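PDB 4OQ1: cell wall surface anchor family protein from Streptococcus pneumoniae, which serves as an ancillary pilin of the pneumococcal pilus, built of immunoglobulin-like domains and implicated in anchoring the fibre, presumably to the cell wall. Local coordinates for residues 63-74 with 122-130; 34-44 with 113-121. The protein carries 3 engineered substitutions. All coordinates share one frame; numbering follows the deposited sequence.

Contact 1 of 2, residues 63-74 with 122-130; sequences YDDRVQIVRDLH and PAEFLFEMT
Leu126 rises from strand 122-129 into the strand-facing side of helix 66-73, where its two methyl branches divide the work. CD1 does most of the touching: it lies 3.7 Å from Arg66 CB and 3.8 Å from Ile69 CD1, the leucine and isoleucine side chains crossing at about a right angle. CD2 is directed at Ile69 CG2. Val70 closes the other flank, its side chain running past that of Leu126 in the reverse sense. Its CG2 meets Leu126 CG at 3.9 Å, while CG1, anti to the backbone N (chi1 166°), is directed at the backbone of Glu124.

Toward the start of the helix, the Tyr63 ring is held between two aliphatic groups. Glu128 CB sits over its face in a CH-pi contact, 4.3 Å from the ring centroid, and Arg66 CD packs on the opposite face, displaced toward the rim. Arg66 CG, between backbone N and carbonyl carbon (chi1 58°), turns the extended chain back, bringing NH1 to Tyr63 O at 3.0 Å. This oxygen is gripped twice, by Arg66 N and NH1 from opposite faces of its carbonyl plane.

Both ends of the interface are polar. At one, a water accepts from Tyr63 N and donates to Glu128 OE1. At the other, His74 ND1 donates to the syn lone pair of Glu124 OE1 at 2.7 Å (N-H...O angle 161°), the oxygen lying near the imidazole plane. A second water links Glu124 OE1 to Val70 O, so two donors hold that carboxylate oxygen. Arg111, a weak, long ion-pair partner of Glu124, also bonds His74 O. Phe125 and Phe127 point the other way, onto strands 28-33 and 137-140: this is a short helix packed on the outer face of a beta sandwich, in an immunoglobulin-like pilin domain.

Contact 2 of 2, residues 34-44 with 113-121; sequences LENYQEVVSQL and IIQTDAVSY
Tyr121, Leu34 and Val119 bury the most surface here, and the first two form one unit. Leu34 CD2 sits over a face of the Tyr121 ring, 4.1 Å from its centroid and displaced toward the rim, while Leu34 CB lies 3.8 Å from Tyr121 CE1. The same CD2 methyl also presses on Ile113 CD1 at 3.6 Å. A chi1 of -164°, which swings the tyrosine ring away from its own backbone N, extends the phenol to the turn before helix 37-42. There Glu35 N donates to Tyr121 OH at 3.1 Å, almost straight at 175°. The hydroxyl is also hydrogen-bonded to Ala141 O, which together with the leucine fixes the ring.

Val119 meets three residues, two of them through its methyl branches. CG1 meets Val40 CG1 at 3.7 Å, and CG2 comes to 3.3 Å from Gln43 CB, a tight contact; Leu44 CD2 covers CB from across. Gln43 carries its amide onward to Ser191, to which OE1 is bonded. Val119 is held in place by its own turn, since its backbone N donates to Thr116 OG1 at 2.7 Å in an ST motif. A classic beta bulge, with Ile113 and Ile114 both opposite Tyr121, brings the two isoleucines toward the helical segment.

Helix 37-42 thereby packs against the hairpin of strands 114-115 and 120-129, with Phe93 of strand 85-93 and Ile98 of strand 98-103 adding apolar cover.

Strand 120-129 serves both contacts: its later part carries helix 66-73 in contact 1, and its first residues, with strand 114-115, meet helix 37-42 in contact 2. Contact 1 is partly buried, with a small apolar centre flanked by water bridges and a histidine-carboxylate bond. Contact 2 is the more buried, mainly aliphatic and aromatic, with a single hydrogen bond crossing between its segments. It also lies nearer the middle of the chain, where Gln43 and Glu39 reach residues of the 189-193 region. The two join directly, as Ile113 CD1 packs on Ala123 CB at 3.9 Å and meets the rim of the Phe125 ring at CE1, on the side of the strand turned away from helix 66-73.

Contact 1 of 2, residues 63-74 with 122-130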
loop_
_atom_site.group_PDB
_atom_site.type_symbol
_atom_site.label_atom_id
_atom_site.label_comp_id
_atom_site.label_asym_id
_atom_site.label_seq_id
_atom_site.Cartn_x
_atom_site.Cartn_y
_atom_site.Cartn_z
ATOM N N TYR A 63 0.957 -37.151 -28.235
ATOM C CA TYR A 63 0.764 -35.693 -28.233
ATOM C C TYR A 63 -0.599 -35.360 -28.824
ATOM O O TYR A 63 -1.165 -34.351 -28.469
ATOM C CB TYR A 63 1.862 -34.959 -29.030
ATOM C CG TYR A 63 1.834 -33.449 -28.872
ATOM C CD1 TYR A 63 2.156 -32.849 -27.635
ATOM C CD2 TYR A 63 1.572 -32.619 -29.975
ATOM C CE1 TYR A 63 2.126 -31.492 -27.463
ATOM C CE2 TYR A 63 1.525 -31.223 -29.814
ATOM C CZ TYR A 63 1.844 -30.677 -28.593
ATOM O OH TYR A 63 1.798 -29.317 -28.407
ATOM N N ASP A 64 -1.124 -36.239 -29.660
ATOM C CA ASP A 64 -2.505 -36.046 -30.186
ATOM C C ASP A 64 -3.534 -36.051 -29.098
ATOM O O ASP A 64 -4.636 -35.554 -29.275
ATOM C CB ASP A 64 -2.862 -37.109 -31.226
ATOM C CG ASP A 64 -2.060 -36.949 -32.521
ATOM O OD1 ASP A 64 -1.654 -35.824 -32.901
ATOM O OD2 ASP A 64 -1.771 -37.970 -33.074
ATOM N N ASP A 65 -3.186 -36.684 -27.959
ATOM C CA ASP A 65 -4.078 -36.835 -26.826
ATOM C C ASP A 65 -3.803 -35.841 -25.670
ATOM O O ASP A 65 -4.371 -35.961 -24.575
ATOM C CB ASP A 65 -4.013 -38.238 -26.231
ATOM C CG ASP A 65 -4.545 -39.323 -27.163
ATOM O OD1 ASP A 65 -5.681 -39.142 -27.711
ATOM O OD2 ASP A 65 -3.790 -40.300 -27.313
ATOM N N ARG A 66 -3.054 -34.806 -25.965
ATOM C CA ARG A 66 -2.639 -33.840 -24.933
ATOM C C ARG A 66 -3.712 -33.234 -24.071
ATOM O O ARG A 66 -3.493 -33.078 -22.861
ATOM C CB ARG A 66 -1.773 -32.719 -25.539
ATOM C CG ARG A 66 -2.443 -31.941 -26.663
ATOM C CD ARG A 66 -1.450 -31.079 -27.370
ATOM N NE ARG A 66 -2.115 -30.307 -28.415
ATOM C CZ ARG A 66 -2.467 -30.765 -29.600
ATOM N NH1 ARG A 66 -2.224 -32.026 -29.991
ATOM N NH2 ARG A 66 -3.090 -29.946 -30.434
ATOM N N VAL A 67 -4.926 -32.945 -24.631
ATOM C CA VAL A 67 -5.995 -32.410 -23.795
ATOM C C VAL A 67 -6.384 -33.383 -22.675
ATOM O O VAL A 67 -6.462 -33.033 -21.502
ATOM C CB VAL A 67 -7.259 -31.982 -24.667
ATOM C CG1 VAL A 67 -8.465 -31.747 -23.834
ATOM C CG2 VAL A 67 -6.904 -30.752 -25.490
ATOM N N GLN A 68 -6.576 -34.637 -23.028
ATOM C CA GLN A 68 -7.018 -35.635 -22.083
ATOM C C GLN A 68 -5.881 -36.008 -21.101
ATOM O O GLN A 68 -6.136 -36.177 -19.888
ATOM C CB GLN A 68 -7.465 -36.860 -22.854
ATOM C CG GLN A 68 -8.658 -36.584 -23.836
ATOM C CD GLN A 68 -8.448 -35.579 -25.031
ATOM O OE1 GLN A 68 -7.346 -35.432 -25.556
ATOM N NE2 GLN A 68 -9.578 -34.906 -25.487
ATOM N N ILE A 69 -4.667 -36.095 -21.603
ATOM C CA ILE A 69 -3.488 -36.443 -20.770
ATOM C C ILE A 69 -3.312 -35.426 -19.635
ATOM O O ILE A 69 -3.273 -35.770 -18.411
ATOM C CB ILE A 69 -2.215 -36.587 -21.612
ATOM C CG1 ILE A 69 -2.237 -37.824 -22.516
ATOM C CG2 ILE A 69 -0.925 -36.696 -20.705
ATOM C CD1 ILE A 69 -1.131 -37.722 -23.552
ATOM N N VAL A 70 -3.294 -34.158 -20.023
ATOM C CA VAL A 70 -3.136 -33.095 -19.102
ATOM C C VAL A 70 -4.255 -33.097 -18.081
ATOM O O VAL A 70 -3.987 -32.975 -16.916
ATOM C CB VAL A 70 -3.021 -31.733 -19.798
ATOM C CG1 VAL A 70 -3.196 -30.541 -18.830
ATOM C CG2 VAL A 70 -1.716 -31.684 -20.620
ATOM N N ARG A 71 -5.518 -33.239 -18.544
ATOM C CA ARG A 71 -6.587 -33.526 -17.577
ATOM C C ARG A 71 -6.400 -34.741 -16.696
ATOM O O ARG A 71 -6.779 -34.736 -15.506
ATOM C CB ARG A 71 -7.918 -33.693 -18.356
ATOM C CG ARG A 71 -9.125 -33.937 -17.447
ATOM C CD ARG A 71 -10.278 -34.532 -18.218
ATOM N NE ARG A 71 -10.457 -33.811 -19.467
ATOM C CZ ARG A 71 -11.204 -34.249 -20.469
ATOM N NH1 ARG A 71 -11.855 -35.414 -20.358
ATOM N NH2 ARG A 71 -11.304 -33.511 -21.581
ATOM N N ASP A 72 -5.894 -35.818 -17.230
ATOM C CA ASP A 72 -5.810 -37.032 -16.437
ATOM C C ASP A 72 -4.648 -36.991 -15.440
ATOM O O ASP A 72 -4.681 -37.648 -14.401
ATOM C CB ASP A 72 -5.721 -38.309 -17.267
ATOM C CG ASP A 72 -7.035 -38.582 -18.084
ATOM O OD1 ASP A 72 -8.117 -38.047 -17.739
ATOM O OD2 ASP A 72 -6.940 -39.308 -19.065
ATOM N N LEU A 73 -3.640 -36.187 -15.723
ATOM C CA LEU A 73 -2.627 -35.991 -14.711
ATOM C C LEU A 73 -2.802 -34.824 -13.709
ATOM O O LEU A 73 -2.009 -34.697 -12.792
ATOM C CB LEU A 73 -1.313 -35.825 -15.434
ATOM C CG LEU A 73 -0.927 -37.013 -16.274
ATOM C CD1 LEU A 73 0.269 -36.576 -17.085
ATOM C CD2 LEU A 73 -0.675 -38.228 -15.455
ATOM N N HIS A 74 -3.840 -33.973 -13.860
ATOM C CA HIS A 74 -4.046 -32.750 -13.129
ATOM C C HIS A 74 -4.052 -32.943 -11.561
ATOM O O HIS A 74 -3.374 -32.233 -10.817
ATOM C CB HIS A 74 -5.374 -32.095 -13.589
ATOM C CG HIS A 74 -5.717 -30.857 -12.814
ATOM N ND1 HIS A 74 -4.827 -29.818 -12.617
ATOM C CD2 HIS A 74 -6.832 -30.540 -12.090
ATOM C CE1 HIS A 74 -5.380 -28.901 -11.836
ATOM N NE2 HIS A 74 -6.591 -29.323 -11.490
ATOM N N PRO A 122 3.075 -21.989 -11.626
ATOM C CA PRO A 122 2.538 -23.289 -11.986
ATOM C C PRO A 122 1.921 -23.265 -13.344
ATOM O O PRO A 122 1.268 -22.322 -13.719
ATOM C CB PRO A 122 1.528 -23.576 -10.894
ATOM C CG PRO A 122 1.202 -22.258 -10.330
ATOM C CD PRO A 122 2.327 -21.355 -10.532
ATOM N N ALA A 123 2.084 -24.378 -14.044
ATOM C CA ALA A 123 1.675 -24.524 -15.402
ATOM C C ALA A 123 1.708 -26.027 -15.814
ATOM O O ALA A 123 2.728 -26.661 -15.778
ATOM C CB ALA A 123 2.582 -23.709 -16.291
ATOM N N GLU A 124 0.593 -26.530 -16.271
ATOM C CA GLU A 124 0.461 -27.875 -16.659
ATOM C C GLU A 124 0.264 -28.025 -18.114
ATOM O O GLU A 124 -0.808 -27.635 -18.617
ATOM C CB GLU A 124 -0.688 -28.465 -15.955
ATOM C CG GLU A 124 -0.398 -28.476 -14.426
ATOM C CD GLU A 124 -1.599 -28.978 -13.574
ATOM O OE1 GLU A 124 -2.594 -29.456 -14.132
ATOM O OE2 GLU A 124 -1.488 -28.882 -12.333
ATOM N N PHE A 125 1.280 -28.596 -18.779
ATOM C CA PHE A 125 1.161 -28.791 -20.210
ATOM C C PHE A 125 2.076 -29.906 -20.683
ATOM O O PHE A 125 2.997 -30.372 -19.942
ATOM C CB PHE A 125 1.462 -27.491 -20.971
ATOM C CG PHE A 125 2.813 -26.906 -20.674
ATOM C CD1 PHE A 125 3.078 -26.141 -19.539
ATOM C CD2 PHE A 125 3.865 -27.140 -21.539
ATOM C CE1 PHE A 125 4.348 -25.677 -19.302
ATOM C CE2 PHE A 125 5.113 -26.648 -21.305
ATOM C CZ PHE A 125 5.353 -25.880 -20.213
ATOM N N LEU A 126 1.940 -30.238 -21.959
ATOM C CA LEU A 126 2.865 -31.165 -22.550
ATOM C C LEU A 126 3.561 -30.410 -23.632
ATOM O O LEU A 126 2.997 -29.491 -24.200
ATOM C CB LEU A 126 2.111 -32.307 -23.265
ATOM C CG LEU A 126 1.222 -33.309 -22.561
ATOM C CD1 LEU A 126 0.842 -34.434 -23.496
ATOM C CD2 LEU A 126 1.960 -33.854 -21.397
ATOM N N PHE A 127 4.772 -30.814 -23.879
ATOM C CA PHE A 127 5.433 -30.452 -25.122
ATOM C C PHE A 127 6.141 -31.652 -25.808
ATOM O O PHE A 127 6.648 -32.535 -25.148
ATOM C CB PHE A 127 6.368 -29.241 -24.899
ATOM C CG PHE A 127 7.572 -29.481 -24.046
ATOM C CD1 PHE A 127 8.783 -29.886 -24.610
ATOM C CD2 PHE A 127 7.476 -29.391 -22.674
ATOM C CE1 PHE A 127 9.930 -30.052 -23.849
ATOM C CE2 PHE A 127 8.598 -29.622 -21.873
ATOM C CZ PHE A 127 9.811 -29.974 -22.448
ATOM N N GLU A 128 6.368 -31.555 -27.130
ATOM C CA GLU A 128 6.960 -32.703 -27.814
ATOM C C GLU A 128 8.104 -32.178 -28.666
ATOM O O GLU A 128 7.929 -31.182 -29.377
ATOM C CB GLU A 128 5.903 -33.427 -28.613
ATOM C CG GLU A 128 6.500 -34.575 -29.416
ATOM C CD GLU A 128 5.502 -35.334 -30.207
ATOM O OE1 GLU A 128 5.371 -36.516 -29.925
ATOM O OE2 GLU A 128 4.841 -34.760 -31.098
ATOM N N MET A 129 9.288 -32.791 -28.462
ATOM C CA MET A 129 10.452 -32.660 -29.359
ATOM C C MET A 129 10.606 -33.877 -30.330
ATOM O O MET A 129 10.752 -34.983 -29.916
ATOM C CB MET A 129 11.653 -32.555 -28.434
ATOM C CG MET A 129 11.585 -31.281 -27.575
ATOM S SD MET A 129 11.461 -29.791 -28.598
ATOM C CE MET A 129 12.030 -28.613 -27.349
ATOM N N THR A 130 10.563 -33.635 -31.632
ATOM C CA THR A 130 10.862 -34.702 -32.580
ATOM C C THR A 130 11.995 -34.268 -33.518
ATOM O O THR A 130 12.391 -33.117 -33.498
ATOM C CB THR A 130 9.619 -35.044 -33.384
ATOM O OG1 THR A 130 9.351 -34.000 -34.297
ATOM C CG2 THR A 130 8.455 -35.206 -32.512
HETATM O O HOH W 1 3.166 -38.121 -29.714
HETATM O O HOH W 2 -1.940 -31.799 -15.572
#

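Contact 2 of 2, residues 34-44 with 113-121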
loop_
_atom_site.group_PDB
_atom_site.type_symbol
_atom_site.label_atom_id
_atom_site.label_comp_id
_atom_site.label_asym_id
_atom_site.label_seq_id
_atom_site.Cartn_x
_atom_site.Cartn_y
_atom_site.Cartn_z
ATOM N N LEU A 34 5.631 -16.160 -20.607
ATOM C CA LEU A 34 4.784 -16.193 -19.426
ATOM C C LEU A 34 3.883 -14.953 -19.314
ATOM O O LEU A 34 4.225 -13.866 -19.854
ATOM C CB LEU A 34 5.629 -16.239 -18.182
ATOM C CG LEU A 34 6.709 -17.301 -18.102
ATOM C CD1 LEU A 34 7.352 -17.178 -16.757
ATOM C CD2 LEU A 34 6.186 -18.730 -18.329
ATOM N N GLU A 35 2.839 -15.096 -18.527
ATOM C CA GLU A 35 2.005 -13.968 -18.117
ATOM C C GLU A 35 2.853 -13.065 -17.173
ATOM O O GLU A 35 3.525 -13.537 -16.239
ATOM C CB GLU A 35 0.770 -14.464 -17.401
ATOM C CG GLU A 35 -0.158 -15.454 -18.181
ATOM C CD GLU A 35 -1.227 -16.106 -17.306
ATOM O OE1 GLU A 35 -1.584 -15.641 -16.213
ATOM O OE2 GLU A 35 -1.840 -17.122 -17.703
ATOM N N ASN A 36 2.814 -11.752 -17.428
ATOM C CA ASN A 36 3.352 -10.766 -16.493
ATOM C C ASN A 36 4.831 -11.065 -16.376
ATOM O O ASN A 36 5.397 -10.942 -15.291
ATOM C CB ASN A 36 2.644 -10.870 -15.123
ATOM C CG ASN A 36 2.757 -9.570 -14.263
ATOM O OD1 ASN A 36 2.948 -8.525 -14.793
ATOM N ND2 ASN A 36 2.666 -9.694 -12.945
ATOM N N TYR A 37 5.444 -11.440 -17.515
ATOM C CA TYR A 37 6.786 -11.946 -17.560
ATOM C C TYR A 37 7.785 -11.012 -16.860
ATOM O O TYR A 37 8.495 -11.463 -16.023
ATOM C CB TYR A 37 7.293 -12.214 -18.992
ATOM C CG TYR A 37 8.712 -12.764 -19.039
ATOM C CD1 TYR A 37 8.974 -14.151 -18.792
ATOM C CD2 TYR A 37 9.809 -11.931 -19.257
ATOM C CE1 TYR A 37 10.256 -14.650 -18.825
ATOM C CE2 TYR A 37 11.100 -12.435 -19.254
ATOM C CZ TYR A 37 11.336 -13.771 -19.061
ATOM O OH TYR A 37 12.641 -14.280 -19.071
ATOM N N GLN A 38 7.849 -9.718 -17.247
ATOM C CA GLN A 38 8.859 -8.770 -16.664
ATOM C C GLN A 38 8.798 -8.716 -15.180
ATOM O O GLN A 38 9.817 -8.813 -14.531
ATOM C CB GLN A 38 8.718 -7.322 -17.147
ATOM C CG GLN A 38 8.466 -7.124 -18.636
ATOM C CD GLN A 38 9.435 -7.869 -19.515
ATOM O OE1 GLN A 38 9.046 -8.540 -20.486
ATOM N NE2 GLN A 38 10.709 -7.727 -19.210
ATOM N N GLU A 39 7.606 -8.508 -14.648
ATOM C CA GLU A 39 7.427 -8.460 -13.186
ATOM C C GLU A 39 7.797 -9.740 -12.434
ATOM O O GLU A 39 8.381 -9.690 -11.396
ATOM C CB GLU A 39 5.975 -8.060 -12.833
ATOM C CG GLU A 39 5.751 -7.767 -11.328
ATOM C CD GLU A 39 4.393 -7.159 -10.993
ATOM O OE1 GLU A 39 3.395 -7.912 -10.938
ATOM O OE2 GLU A 39 4.292 -5.921 -10.769
ATOM N N VAL A 40 7.346 -10.889 -12.916
ATOM C CA VAL A 40 7.775 -12.161 -12.337
ATOM C C VAL A 40 9.275 -12.237 -12.303
ATOM O O VAL A 40 9.863 -12.509 -11.263
ATOM C CB VAL A 40 7.270 -13.360 -13.205
ATOM C CG1 VAL A 40 7.902 -14.634 -12.756
ATOM C CG2 VAL A 40 5.732 -13.427 -13.215
ATOM N N VAL A 41 9.919 -11.978 -13.442
ATOM C CA VAL A 41 11.393 -12.039 -13.480
ATOM C C VAL A 41 11.973 -11.100 -12.422
ATOM O O VAL A 41 12.841 -11.471 -11.622
ATOM C CB VAL A 41 11.873 -11.615 -14.872
ATOM C CG1 VAL A 41 13.326 -11.213 -14.859
ATOM C CG2 VAL A 41 11.607 -12.686 -15.888
ATOM N N SER A 42 11.432 -9.896 -12.359
ATOM C CA SER A 42 11.931 -8.916 -11.388
ATOM C C SER A 42 11.900 -9.499 -10.006
ATOM O O SER A 42 12.694 -9.165 -9.183
ATOM C CB SER A 42 11.149 -7.632 -11.466
ATOM O OG SER A 42 9.890 -7.774 -10.885
ATOM N N GLN A 43 11.013 -10.427 -9.739
ATOM C CA GLN A 43 10.912 -10.933 -8.392
ATOM C C GLN A 43 11.900 -12.070 -8.129
ATOM O O GLN A 43 11.966 -12.543 -6.975
ATOM C CB GLN A 43 9.503 -11.426 -8.090
ATOM C CG GLN A 43 8.360 -10.432 -8.119
ATOM C CD GLN A 43 7.030 -11.193 -7.985
ATOM O OE1 GLN A 43 6.673 -11.684 -6.894
ATOM N NE2 GLN A 43 6.311 -11.335 -9.099
ATOM N N LEU A 44 12.665 -12.497 -9.149
ATOM C CA LEU A 44 13.613 -13.595 -8.943
ATOM C C LEU A 44 14.913 -13.168 -8.286
ATOM O O LEU A 44 15.546 -12.226 -8.729
ATOM C CB LEU A 44 13.994 -14.268 -10.216
ATOM C CG LEU A 44 12.843 -14.928 -10.939
ATOM C CD1 LEU A 44 13.425 -15.640 -12.129
ATOM C CD2 LEU A 44 12.102 -15.895 -10.021
ATOM N N ILE A 113 6.717 -24.124 -14.023
ATOM C CA ILE A 113 7.811 -23.429 -14.700
ATOM C C ILE A 113 8.771 -22.823 -13.657
ATOM O O ILE A 113 9.966 -22.889 -13.861
ATOM C CB ILE A 113 7.303 -22.408 -15.620
ATOM C CG1 ILE A 113 6.512 -23.140 -16.688
ATOM C CG2 ILE A 113 8.438 -21.586 -16.252
ATOM C CD1 ILE A 113 5.875 -22.302 -17.747
ATOM N N ILE A 114 8.241 -22.331 -12.541
ATOM C CA ILE A 114 9.054 -21.661 -11.535
ATOM C C ILE A 114 8.471 -21.898 -10.180
ATOM O O ILE A 114 7.271 -21.797 -9.969
ATOM C CB ILE A 114 9.003 -20.125 -11.680
ATOM C CG1 ILE A 114 9.437 -19.685 -13.042
ATOM C CG2 ILE A 114 9.892 -19.479 -10.616
ATOM C CD1 ILE A 114 9.442 -18.185 -13.199
ATOM N N GLN A 115 9.308 -22.203 -9.210
ATOM C CA GLN A 115 8.765 -22.412 -7.909
ATOM C C GLN A 115 9.768 -22.012 -6.873
ATOM O O GLN A 115 10.705 -22.765 -6.636
ATOM C CB GLN A 115 8.356 -23.880 -7.717
ATOM C CG GLN A 115 7.704 -24.190 -6.362
ATOM C CD GLN A 115 6.544 -23.221 -5.994
ATOM O OE1 GLN A 115 6.707 -22.319 -5.129
ATOM N NE2 GLN A 115 5.381 -23.372 -6.680
ATOM N N THR A 116 9.585 -20.820 -6.285
ATOM C CA THR A 116 10.527 -20.242 -5.344
ATOM C C THR A 116 9.754 -19.709 -4.152
ATOM O O THR A 116 8.526 -19.686 -4.125
ATOM C CB THR A 116 11.389 -19.105 -5.945
ATOM O OG1 THR A 116 10.576 -17.963 -6.326
ATOM C CG2 THR A 116 12.109 -19.577 -7.112
ATOM N N ASP A 117 10.519 -19.281 -3.174
ATOM C CA ASP A 117 10.002 -18.651 -1.981
ATOM C C ASP A 117 9.320 -17.342 -2.292
ATOM O O ASP A 117 8.522 -16.901 -1.519
ATOM C CB ASP A 117 11.153 -18.315 -1.039
ATOM C CG ASP A 117 11.897 -19.546 -0.541
ATOM O OD1 ASP A 117 11.348 -20.672 -0.614
ATOM O OD2 ASP A 117 13.046 -19.361 -0.065
ATOM N N ALA A 118 9.704 -16.707 -3.388
ATOM C CA ALA A 118 9.154 -15.439 -3.763
ATOM C C ALA A 118 8.067 -15.627 -4.794
ATOM O O ALA A 118 7.009 -15.029 -4.684
ATOM C CB ALA A 118 10.253 -14.559 -4.342
ATOM N N VAL A 119 8.351 -16.469 -5.787
ATOM C CA VAL A 119 7.572 -16.565 -7.016
ATOM C C VAL A 119 7.210 -18.014 -7.383
ATOM O O VAL A 119 8.087 -18.860 -7.455
ATOM C CB VAL A 119 8.418 -16.036 -8.178
ATOM C CG1 VAL A 119 7.818 -16.375 -9.540
ATOM C CG2 VAL A 119 8.527 -14.558 -8.067
ATOM N N SER A 120 5.937 -18.250 -7.658
ATOM C CA SER A 120 5.458 -19.528 -8.153
ATOM C C SER A 120 4.786 -19.279 -9.493
ATOM O O SER A 120 3.985 -18.349 -9.611
ATOM C CB SER A 120 4.448 -20.069 -7.210
ATOM O OG SER A 120 5.135 -20.537 -6.070
ATOM N N TYR A 121 5.144 -20.077 -10.503
ATOM C CA TYR A 121 4.461 -20.033 -11.798
ATOM C C TYR A 121 4.143 -21.455 -12.206
ATOM O O TYR A 121 4.845 -22.064 -13.047
ATOM C CB TYR A 121 5.278 -19.341 -12.807
ATOM C CG TYR A 121 4.479 -18.956 -14.003
ATOM C CD1 TYR A 121 4.150 -17.600 -14.227
ATOM C CD2 TYR A 121 4.023 -19.885 -14.901
ATOM C CE1 TYR A 121 3.367 -17.240 -15.299
ATOM C CE2 TYR A 121 3.263 -19.547 -15.995
ATOM C CZ TYR A 121 2.929 -18.220 -16.199
ATOM O OH TYR A 121 2.180 -17.856 -17.342
#